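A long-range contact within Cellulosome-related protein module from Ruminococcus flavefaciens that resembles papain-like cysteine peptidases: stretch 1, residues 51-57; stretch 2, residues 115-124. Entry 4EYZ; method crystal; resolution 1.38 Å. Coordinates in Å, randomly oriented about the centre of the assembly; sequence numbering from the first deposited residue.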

# COMPACT_ATOMS: atom_id res chain seq x y z
N ASP A 51 8.45 -11.64 6.46
CA ASP A 51 8.59 -12.04 5.06
C ASP A 51 7.57 -13.11 4.66
O ASP A 51 7.93 -14.23 4.30
CB ASP A 51 10.02 -12.53 4.79
CG ASP A 51 10.30 -12.73 3.31
OD1 ASP A 51 9.56 -12.18 2.47
OD2 ASP A 51 11.28 -13.45 2.98
N TRP A 52 6.29 -12.75 4.74
CA TRP A 52 5.23 -13.56 4.16
C TRP A 52 4.34 -12.57 3.45
O TRP A 52 3.82 -11.65 4.08
CB TRP A 52 4.43 -14.29 5.23
CG TRP A 52 3.40 -15.25 4.66
CD1 TRP A 52 3.56 -16.12 3.62
CD2 TRP A 52 2.05 -15.43 5.13
NE1 TRP A 52 2.40 -16.85 3.43
CE2 TRP A 52 1.47 -16.44 4.34
CE3 TRP A 52 1.30 -14.85 6.14
CZ2 TRP A 52 0.17 -16.88 4.55
CZ3 TRP A 52 0.02 -15.28 6.35
CH2 TRP A 52 -0.54 -16.28 5.55
N VAL A 53 4.15 -12.76 2.16
CA VAL A 53 3.50 -11.76 1.33
C VAL A 53 2.07 -11.48 1.79
O VAL A 53 1.56 -10.39 1.58
CB VAL A 53 3.51 -12.17 -0.16
CG1 VAL A 53 2.70 -13.43 -0.40
CG2 VAL A 53 3.00 -11.03 -1.04
N PHE A 54 1.43 -12.44 2.45
CA PHE A 54 0.03 -12.28 2.84
C PHE A 54 -0.14 -11.71 4.25
O PHE A 54 -1.27 -11.55 4.72
CB PHE A 54 -0.71 -13.61 2.70
CG PHE A 54 -0.66 -14.17 1.32
CD1 PHE A 54 -1.16 -13.45 0.25
CD2 PHE A 54 -0.13 -15.41 1.08
CE1 PHE A 54 -1.12 -13.96 -1.03
CE2 PHE A 54 -0.09 -15.93 -0.20
CZ PHE A 54 -0.59 -15.21 -1.25
N ALA A 55 0.97 -11.37 4.92
CA ALA A 55 0.89 -10.82 6.28
C ALA A 55 0.21 -9.46 6.29
O ALA A 55 0.70 -8.51 5.68
CB ALA A 55 2.26 -10.74 6.92
N SER A 56 -0.89 -9.37 7.03
CA SER A 56 -1.77 -8.19 7.01
C SER A 56 -2.46 -8.01 8.36
O SER A 56 -3.62 -7.63 8.41
CB SER A 56 -2.79 -8.30 5.88
OG SER A 56 -3.41 -9.55 5.85
N SER A 57 -1.71 -8.26 9.44
CA SER A 57 -2.24 -8.28 10.81
C SER A 57 -1.48 -7.31 11.71
O SER A 57 -0.53 -7.68 12.39
CB SER A 57 -2.09 -9.69 11.40
OG SER A 57 -2.97 -10.60 10.76
N PRO A 115 -6.99 -3.17 -3.47
CA PRO A 115 -6.15 -4.23 -4.02
C PRO A 115 -5.09 -4.70 -3.03
O PRO A 115 -4.64 -3.97 -2.13
CB PRO A 115 -5.49 -3.56 -5.24
CG PRO A 115 -5.49 -2.10 -4.90
CD PRO A 115 -6.72 -1.86 -4.08
N PHE A 116 -4.65 -5.93 -3.23
CA PHE A 116 -3.62 -6.54 -2.40
C PHE A 116 -2.81 -7.47 -3.28
O PHE A 116 -1.86 -7.02 -3.91
CB PHE A 116 -4.29 -7.19 -1.17
CG PHE A 116 -3.36 -7.84 -0.16
CD1 PHE A 116 -1.99 -7.89 -0.30
CD2 PHE A 116 -3.92 -8.42 0.97
CE1 PHE A 116 -1.20 -8.52 0.67
CE2 PHE A 116 -3.14 -9.03 1.94
CZ PHE A 116 -1.78 -9.08 1.78
N SER A 117 -3.19 -8.72 -3.35
CA SER A 117 -2.53 -9.71 -4.19
C SER A 117 -3.62 -10.46 -4.90
O SER A 117 -4.68 -10.69 -4.32
CB SER A 117 -1.76 -10.71 -3.33
OG SER A 117 -1.51 -11.90 -4.05
N SER A 118 -3.37 -10.88 -6.13
CA SER A 118 -4.36 -11.67 -6.84
C SER A 118 -4.54 -13.07 -6.25
O SER A 118 -5.46 -13.78 -6.66
CB SER A 118 -4.01 -11.76 -8.31
OG SER A 118 -2.73 -12.31 -8.46
N TYR A 119 -3.68 -13.46 -5.31
CA TYR A 119 -3.69 -14.79 -4.72
C TYR A 119 -4.14 -14.82 -3.26
O TYR A 119 -4.26 -15.89 -2.67
CB TYR A 119 -2.30 -15.42 -4.86
CG TYR A 119 -2.00 -15.58 -6.32
CD1 TYR A 119 -2.60 -16.59 -7.05
CD2 TYR A 119 -1.19 -14.68 -7.00
CE1 TYR A 119 -2.40 -16.72 -8.39
CE2 TYR A 119 -0.96 -14.80 -8.34
CZ TYR A 119 -1.59 -15.82 -9.04
OH TYR A 119 -1.37 -15.95 -10.39
N PHE A 120 -4.39 -13.66 -2.68
CA PHE A 120 -4.84 -13.60 -1.30
C PHE A 120 -6.21 -14.24 -1.10
O PHE A 120 -6.43 -14.95 -0.11
CB PHE A 120 -4.83 -12.14 -0.84
CG PHE A 120 -5.31 -11.94 0.57
CD1 PHE A 120 -4.51 -12.27 1.66
CD2 PHE A 120 -6.53 -11.35 0.81
CE1 PHE A 120 -4.96 -12.05 2.95
CE2 PHE A 120 -6.97 -11.12 2.08
CZ PHE A 120 -6.18 -11.47 3.15
N ASN A 121 -7.15 -14.00 -2.01
CA ASN A 121 -8.47 -14.60 -1.87
C ASN A 121 -8.40 -16.11 -1.96
O ASN A 121 -9.03 -16.83 -1.16
CB ASN A 121 -9.44 -14.02 -2.88
CG ASN A 121 -9.71 -12.56 -2.62
OD1 ASN A 121 -9.40 -12.08 -1.52
ND2 ASN A 121 -10.23 -11.84 -3.61
N GLY A 122 -7.62 -16.61 -2.91
CA GLY A 122 -7.48 -18.05 -3.11
C GLY A 122 -6.77 -18.74 -1.96
O GLY A 122 -6.83 -19.96 -1.82
N LEU A 123 -6.10 -17.96 -1.11
CA LEU A 123 -5.39 -18.52 0.02
C LEU A 123 -6.37 -19.19 0.97
O LEU A 123 -6.04 -20.19 1.60
CB LEU A 123 -4.61 -17.41 0.73
CG LEU A 123 -3.76 -17.79 1.94
CD1 LEU A 123 -2.64 -18.71 1.53
CD2 LEU A 123 -3.24 -16.51 2.58
N GLY A 124 -7.57 -18.63 1.10
CA GLY A 124 -8.59 -19.23 1.93
C GLY A 124 -8.55 -18.77 3.38
O GLY A 124 -8.62 -19.59 4.29

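Stretch 1 is mostly loop. A type I beta turn runs from Trp-52 to Ala-55, closed by the backbone hydrogen bond from Ala-55 N to Trp-52 O at 3.0 Å. The chain then enters a short strand at Ser-56 and Ser-57. Stretch 2 begins as loop and makes its own type I turn from Ser-117 to Phe-120. The backbone bond across this turn, Phe-120 N to Ser-117 O, is weak at 3.4 Å. A second bond supports the turn: Tyr-119 N donates to Ser-117 OG at 3.0 Å, nearly straight at 165°. This is a capping bond ahead of the weakly bonded helix of about residues 120-123. Gly-124 leaves helical geometry with positive phi. At these angles a CB would be jammed against the carbonyl O of Leu-123.

The two backbones come closest, CA to CA, at Phe-54 and Phe-120, 6.5 Å apart. No hydrogen bond crosses between the stretches. The contact rests on packing and buries 362 Å², both sides summed.

Phe-54 is the centre of it. Its CA-to-CB bond points sideways to stretch 2, but the end of the side chain, with chi1 in m, comes nearer. The ring meets four residues of stretch 2. Its CD2 lies 3.6 Å from Leu-123 CD2, and its CD1 lies 3.8 Å from Phe-120 CD1. Phe-54 CD1 sits at the edge of the Phe-120 ring, near its plane. Phe-54 CZ is 4.0 Å from Tyr-119 CB; beyond that atom the tyrosine side chain leads away. These are apolar contacts. Ser-117 OG approaches the edge of the Phe-54 ring, 3.7 Å from CE1, while serving as acceptor in the capping bond.

The CA-to-CB bond of Leu-123 points toward stretch 1, and the side chain reaches a second aromatic residue there. Its CD2 is 4.0 Å from Trp-52 CZ2. One methyl group thus touches both the indole and the Phe-54 ring.

The CA-to-CB bond of Phe-116 points toward stretch 1, and the ring packs against the backbone of its turn. Phe-116 CZ is 3.8 Å from Phe-54 CA. Phe-116 CE1 lies 3.5 Å from Val-53 O, which sits at the ring edge, near its plane. Aromatic C-H groups carry a slight positive charge, so a carbonyl oxygen is well tolerated there.

The CA-to-CB bond of Ser-56 also points toward stretch 2. Its OG lies 4.0 Å from Phe-116 CE2 and 4.1 Å from Phe-120 CE1. The hydroxyl finds its polar partner within its own stretch: Ser-56 OG donates to Phe-54 O at 3.1 Å.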